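ATP phosphoribosyltransferase (Thermotoga maritima, PDB 1O63) probably catalyses the condensation of ATP with 5-phosphoribose 1-diphosphate to phosphoribosyl-ATP, the first step of histidine biosynthesis, as the short-form HisG subunit working with HisZ. Local coordinates at residues 115-120 with 165-170; 67-72 with 171-176. All coordinates share one frame; numbering follows the deposited sequence.

Contact 1: 115-120 with 165-170; sequences QRYCES and DEIFVI
Tyr-117 reaches from helix 111-121 across to Asp-165 and Ile-167 on strand 161-176, a helix-on-sheet packing in one lobe of the two-lobed, periplasmic-binding-protein-like fold of HisG. Its CG stands anti to the backbone N (chi1 -179°), which carries the ring off the helix toward the strand, where the closest CA pair, Tyr-117 and Ile-167, is still 7.6 Å apart. The ring is used at one face and at its hydroxyl edge. Over the face lies Ile-167: its CD1 sits 4.2 Å from the ring centroid and 20° off the normal, a CH-pi contact displaced toward the rim, while Ile-167 CG1 approaches Tyr-117 CD2 at 3.9 Å. Asp-165 OD2 meets the ring at its edge, in plane, while the carboxylate plane is turned 61° from the ring. Ile-167 also packs on Val-147 and belongs to a classic beta bulge, since both it and Phe-168 pair with Met-89 of strand 81-94. Leu-91 of that strand touches Tyr-117 too. The hydroxyl donates to the carboxylate, but the 2.4 Å from Tyr-117 OH to Asp-165 OD2 is shorter than a normal O-H...O bond, and its exact length is doubtful.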
loop_
_atom_site.group_PDB
_atom_site.type_symbol
_atom_site.label_atom_id
_atom_site.label_comp_id
_atom_site.label_asym_id
_atom_site.label_seq_id
_atom_site.Cartn_x
_atom_site.Cartn_y
_atom_site.Cartn_z
ATOM N N GLN A 115 2.211 -14.450 10.138
ATOM C CA GLN A 115 2.835 -14.875 11.403
ATOM C C GLN A 115 1.875 -15.752 12.193
ATOM O O GLN A 115 2.280 -16.793 12.731
ATOM C CB GLN A 115 3.265 -13.660 12.216
ATOM C CG GLN A 115 3.640 -13.988 13.671
ATOM C CD GLN A 115 4.953 -14.738 13.740
ATOM O OE1 GLN A 115 5.748 -14.687 12.795
ATOM N NE2 GLN A 115 5.206 -15.435 14.840
ATOM N N ARG A 116 0.586 -15.385 12.231
ATOM C CA ARG A 116 -0.405 -16.194 12.950
ATOM C C ARG A 116 -0.516 -17.589 12.342
ATOM O O ARG A 116 -0.730 -18.595 13.033
ATOM C CB ARG A 116 -1.764 -15.499 12.933
ATOM C CG ARG A 116 -2.789 -16.029 13.910
ATOM C CD ARG A 116 -4.044 -15.147 13.965
ATOM N NE ARG A 116 -3.689 -13.807 14.392
ATOM C CZ ARG A 116 -3.782 -12.688 13.685
ATOM N NH1 ARG A 116 -4.289 -12.712 12.458
ATOM N NH2 ARG A 116 -3.378 -11.551 14.244
ATOM N N TYR A 117 -0.456 -17.656 11.013
ATOM C CA TYR A 117 -0.511 -18.925 10.307
ATOM C C TYR A 117 0.676 -19.786 10.690
ATOM O O TYR A 117 0.496 -20.889 11.248
ATOM C CB TYR A 117 -0.640 -18.710 8.794
ATOM C CG TYR A 117 -0.725 -20.028 8.039
ATOM C CD1 TYR A 117 0.383 -20.532 7.374
ATOM C CD2 TYR A 117 -1.895 -20.789 8.094
ATOM C CE1 TYR A 117 0.317 -21.759 6.727
ATOM C CE2 TYR A 117 -1.975 -22.002 7.446
ATOM C CZ TYR A 117 -0.863 -22.471 6.757
ATOM O OH TYR A 117 -0.930 -23.688 6.097
ATOM N N CYS A 118 1.888 -19.250 10.615
ATOM C CA CYS A 118 3.085 -19.995 11.012
ATOM C C CYS A 118 2.983 -20.552 12.442
ATOM O O CYS A 118 3.160 -21.764 12.651
ATOM C CB CYS A 118 4.339 -19.174 10.828
ATOM S SG CYS A 118 4.710 -18.726 9.086
ATOM N N GLU A 119 2.527 -19.763 13.394
ATOM C CA GLU A 119 2.362 -20.205 14.780
ATOM C C GLU A 119 1.383 -21.345 14.915
ATOM O O GLU A 119 1.625 -22.319 15.642
ATOM C CB GLU A 119 1.859 -19.058 15.680
ATOM C CG GLU A 119 2.978 -18.051 15.936
ATOM C CD GLU A 119 2.419 -16.692 16.285
ATOM O OE1 GLU A 119 1.209 -16.616 16.570
ATOM O OE2 GLU A 119 3.191 -15.722 16.250
ATOM N N SER A 120 0.316 -21.295 14.139
ATOM C CA SER A 120 -0.680 -22.349 14.120
ATOM C C SER A 120 -0.086 -23.631 13.540
ATOM O O SER A 120 -0.657 -24.713 13.715
ATOM C CB SER A 120 -1.920 -21.920 13.340
ATOM O OG SER A 120 -1.784 -22.227 11.963
ATOM N N ASP A 165 -2.824 -24.273 0.875
ATOM C CA ASP A 165 -3.721 -24.272 2.020
ATOM C C ASP A 165 -4.638 -23.033 1.956
ATOM O O ASP A 165 -4.217 -21.944 1.566
ATOM C CB ASP A 165 -2.944 -24.263 3.329
ATOM C CG ASP A 165 -3.689 -24.752 4.551
ATOM O OD1 ASP A 165 -4.780 -25.351 4.418
ATOM O OD2 ASP A 165 -3.171 -24.572 5.694
ATOM N N GLU A 166 -5.860 -23.235 2.434
ATOM C CA GLU A 166 -6.833 -22.131 2.495
ATOM C C GLU A 166 -6.773 -21.554 3.902
ATOM O O GLU A 166 -6.957 -22.302 4.869
ATOM C CB GLU A 166 -8.221 -22.694 2.198
ATOM C CG GLU A 166 -8.341 -23.452 0.885
ATOM C CD GLU A 166 -8.715 -22.539 -0.275
ATOM O OE1 GLU A 166 -8.611 -22.954 -1.444
ATOM O OE2 GLU A 166 -9.114 -21.384 0.001
ATOM N N ILE A 167 -6.409 -20.285 4.072
ATOM C CA ILE A 167 -6.251 -19.796 5.469
ATOM C C ILE A 167 -7.560 -19.246 5.999
ATOM O O ILE A 167 -7.877 -19.367 7.172
ATOM C CB ILE A 167 -5.121 -18.769 5.563
ATOM C CG1 ILE A 167 -3.807 -19.390 5.050
ATOM C CG2 ILE A 167 -4.974 -18.297 7.009
ATOM C CD1 ILE A 167 -2.656 -18.428 4.936
ATOM N N PHE A 168 -8.282 -18.477 5.176
ATOM C CA PHE A 168 -9.586 -17.987 5.575
ATOM C C PHE A 168 -10.286 -17.402 4.361
ATOM O O PHE A 168 -9.644 -16.925 3.394
ATOM C CB PHE A 168 -9.639 -17.014 6.733
ATOM C CG PHE A 168 -8.821 -15.776 6.620
ATOM C CD1 PHE A 168 -9.271 -14.691 5.878
ATOM C CD2 PHE A 168 -7.595 -15.673 7.261
ATOM C CE1 PHE A 168 -8.510 -13.541 5.783
ATOM C CE2 PHE A 168 -6.818 -14.537 7.150
ATOM C CZ PHE A 168 -7.281 -13.457 6.406
ATOM N N VAL A 169 -11.606 -17.453 4.462
ATOM C CA VAL A 169 -12.436 -16.884 3.398
ATOM C C VAL A 169 -12.606 -15.395 3.707
ATOM O O VAL A 169 -12.637 -15.053 4.882
ATOM C CB VAL A 169 -13.811 -17.578 3.378
ATOM C CG1 VAL A 169 -14.811 -16.766 2.571
ATOM C CG2 VAL A 169 -13.639 -18.988 2.817
ATOM N N ILE A 170 -12.574 -14.556 2.693
ATOM C CA ILE A 170 -12.643 -13.113 2.875
ATOM C C ILE A 170 -14.010 -12.578 2.454
ATOM O O ILE A 170 -14.491 -12.829 1.349
ATOM C CB ILE A 170 -11.561 -12.374 2.092
ATOM C CG1 ILE A 170 -10.162 -12.675 2.706
ATOM C CG2 ILE A 170 -11.786 -10.863 2.091
ATOM C CD1 ILE A 170 -9.081 -12.446 1.653
#

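Contact 2: 67-72 with 171-176; sequences DVLLEK and RTHVVV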
loop_
_atom_site.group_PDB
_atom_site.type_symbol
_atom_site.label_atom_id
_atom_site.label_comp_id
_atom_site.label_asym_id
_atom_site.label_seq_id
_atom_site.Cartn_x
_atom_site.Cartn_y
_atom_site.Cartn_z
ATOM N N ASP A 67 -9.429 -9.561 5.449
ATOM C CA ASP A 67 -7.982 -9.367 5.413
ATOM C C ASP A 67 -7.599 -8.186 6.296
ATOM O O ASP A 67 -6.711 -8.324 7.146
ATOM C CB ASP A 67 -7.488 -9.190 3.975
ATOM C CG ASP A 67 -8.270 -8.172 3.180
ATOM O OD1 ASP A 67 -7.646 -7.413 2.401
ATOM O OD2 ASP A 67 -9.512 -8.079 3.301
ATOM N N VAL A 68 -8.249 -7.043 6.118
ATOM C CA VAL A 68 -7.972 -5.856 6.938
ATOM C C VAL A 68 -8.183 -6.174 8.406
ATOM O O VAL A 68 -7.354 -5.895 9.261
ATOM C CB VAL A 68 -8.850 -4.668 6.525
ATOM C CG1 VAL A 68 -8.753 -3.473 7.460
ATOM C CG2 VAL A 68 -8.523 -4.223 5.089
ATOM N N LEU A 69 -9.359 -6.743 8.729
ATOM C CA LEU A 69 -9.732 -7.043 10.093
ATOM C C LEU A 69 -8.756 -7.950 10.809
ATOM O O LEU A 69 -8.470 -7.747 12.003
ATOM C CB LEU A 69 -11.144 -7.662 10.145
ATOM C CG LEU A 69 -12.206 -6.851 10.887
ATOM C CD1 LEU A 69 -12.156 -5.397 10.476
ATOM C CD2 LEU A 69 -13.606 -7.412 10.673
ATOM N N LEU A 70 -8.304 -9.002 10.112
ATOM C CA LEU A 70 -7.391 -9.950 10.768
ATOM C C LEU A 70 -5.961 -9.442 10.737
ATOM O O LEU A 70 -5.160 -9.884 11.551
ATOM C CB LEU A 70 -7.498 -11.330 10.160
ATOM C CG LEU A 70 -8.343 -12.412 10.771
ATOM C CD1 LEU A 70 -9.234 -11.992 11.928
ATOM C CD2 LEU A 70 -9.176 -13.131 9.708
ATOM N N GLU A 71 -5.588 -8.607 9.757
ATOM C CA GLU A 71 -4.205 -8.145 9.711
ATOM C C GLU A 71 -3.922 -7.088 10.775
ATOM O O GLU A 71 -2.793 -6.938 11.232
ATOM C CB GLU A 71 -3.873 -7.608 8.307
ATOM C CG GLU A 71 -2.478 -7.052 8.181
ATOM C CD GLU A 71 -1.406 -8.110 8.422
ATOM O OE1 GLU A 71 -0.278 -7.765 8.771
ATOM O OE2 GLU A 71 -1.710 -9.322 8.262
ATOM N N LYS A 72 -4.933 -6.349 11.149
ATOM C CA LYS A 72 -4.825 -5.210 12.073
ATOM C C LYS A 72 -5.931 -5.327 13.106
ATOM O O LYS A 72 -7.097 -5.043 12.790
ATOM C CB LYS A 72 -4.990 -3.953 11.210
ATOM C CG LYS A 72 -5.263 -2.643 11.895
ATOM C CD LYS A 72 -5.351 -1.513 10.864
ATOM C CE LYS A 72 -5.502 -0.156 11.537
ATOM N NZ LYS A 72 -5.419 0.942 10.531
ATOM N N ARG A 171 -14.601 -11.809 3.358
ATOM C CA ARG A 171 -15.908 -11.212 3.111
ATOM C C ARG A 171 -15.836 -9.722 3.506
ATOM O O ARG A 171 -14.880 -9.269 4.094
ATOM C CB ARG A 171 -16.934 -11.837 4.093
ATOM C CG ARG A 171 -16.938 -13.338 4.158
ATOM C CD ARG A 171 -18.108 -13.879 4.969
ATOM N NE ARG A 171 -18.385 -15.276 4.589
ATOM C CZ ARG A 171 -17.655 -16.289 5.055
ATOM N NH1 ARG A 171 -16.635 -16.052 5.864
ATOM N NH2 ARG A 171 -17.961 -17.512 4.662
ATOM N N THR A 172 -16.954 -9.042 3.306
ATOM C CA THR A 172 -17.106 -7.660 3.762
ATOM C C THR A 172 -17.614 -7.708 5.200
ATOM O O THR A 172 -18.379 -8.611 5.531
ATOM C CB THR A 172 -18.145 -6.944 2.884
ATOM O OG1 THR A 172 -17.680 -7.076 1.524
ATOM C CG2 THR A 172 -18.311 -5.487 3.240
ATOM N N HIS A 173 -17.167 -6.769 6.040
ATOM C CA HIS A 173 -17.659 -6.742 7.425
ATOM C C HIS A 173 -18.143 -5.288 7.698
ATOM O O HIS A 173 -17.573 -4.408 7.067
ATOM C CB HIS A 173 -16.523 -7.013 8.405
ATOM C CG HIS A 173 -15.896 -8.369 8.301
ATOM N ND1 HIS A 173 -16.203 -9.399 9.132
ATOM C CD2 HIS A 173 -14.982 -8.847 7.412
ATOM C CE1 HIS A 173 -15.505 -10.490 8.762
ATOM N NE2 HIS A 173 -14.758 -10.163 7.721
ATOM N N VAL A 174 -19.125 -5.124 8.542
ATOM C CA VAL A 174 -19.524 -3.774 8.993
ATOM C C VAL A 174 -18.962 -3.576 10.404
ATOM O O VAL A 174 -19.020 -4.496 11.240
ATOM C CB VAL A 174 -21.010 -3.528 8.930
ATOM C CG1 VAL A 174 -21.791 -4.627 9.646
ATOM C CG2 VAL A 174 -21.385 -2.165 9.562
ATOM N N VAL A 175 -18.335 -2.423 10.647
ATOM C CA VAL A 175 -17.678 -2.148 11.915
ATOM C C VAL A 175 -18.146 -0.789 12.439
ATOM O O VAL A 175 -18.400 0.114 11.633
ATOM C CB VAL A 175 -16.154 -2.160 11.843
ATOM C CG1 VAL A 175 -15.630 -3.596 11.891
ATOM C CG2 VAL A 175 -15.612 -1.423 10.625
ATOM N N VAL A 176 -18.334 -0.680 13.748
ATOM C CA VAL A 176 -18.906 0.551 14.305
ATOM C C VAL A 176 -17.974 1.129 15.366
ATOM O O VAL A 176 -17.478 0.403 16.220
ATOM C CB VAL A 176 -20.285 0.279 14.938
ATOM C CG1 VAL A 176 -20.852 1.492 15.667
ATOM C CG2 VAL A 176 -21.337 -0.145 13.889
#
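Leu-69 of helix 66-71 meets His-173 and Val-175 of strand 161-176 through its two methyl groups, one for each partner, with no hydrogen bond between the two segments. In the CH-pi contact, Leu-69 CD2 lies over one face of the imidazole, 3.7 Å from the His-173 ring centroid and 21° off its normal. The offset is toward the rim, and the nearest ring atom is His-173 CG, 3.4 Å from Leu-69 CD2. With CG anti to the carbonyl carbon and beside the backbone N (chi1 -64°), His-173 brings that face under the methyl. The aliphatic contact is looser, Leu-69 CD1 standing 4.2 Å from Val-175 CG1. His-173 and Val-175 both start their side chains toward the helix, as expected for residues two apart on a strand, while Val-174 between them starts away. Polar bonds hold both imidazole nitrogens: His-173 NE2 to Thr-66 OG1 at the start of the same helix, and His-173 ND1 to Gln-78 OE1. Strand 61-65, antiparallel to 161-176, runs straight into helix 66-71, which packs back on this neighbouring strand of the same sheet; Leu-69 also touches Cys-64, and Leu-54 of helix 50-55 packs on Val-175.

Overall arrangement
After the strands and helices of its N-terminal part, the chain reaches helix 66-71, where 67-72 opens the loop of contact 2, then passes through strands 81-94 and 104-108 into helix 111-121, where the loop of contact 1 begins. Residues 165-170 close contact 1 after 44 intervening residues and 171-176 close contact 2 after 98, so the shorter loop lies wholly within the longer. Strand 161-176 runs from the part of the sheet near 145-150 and helix 111-121 to the part beside 61-65 and helix 66-71, so the two helices pack on successive parts of one strand. They also touch: Arg-116 NH1 lies 3.1 Å from Leu-70 O, a probable hydrogen bond.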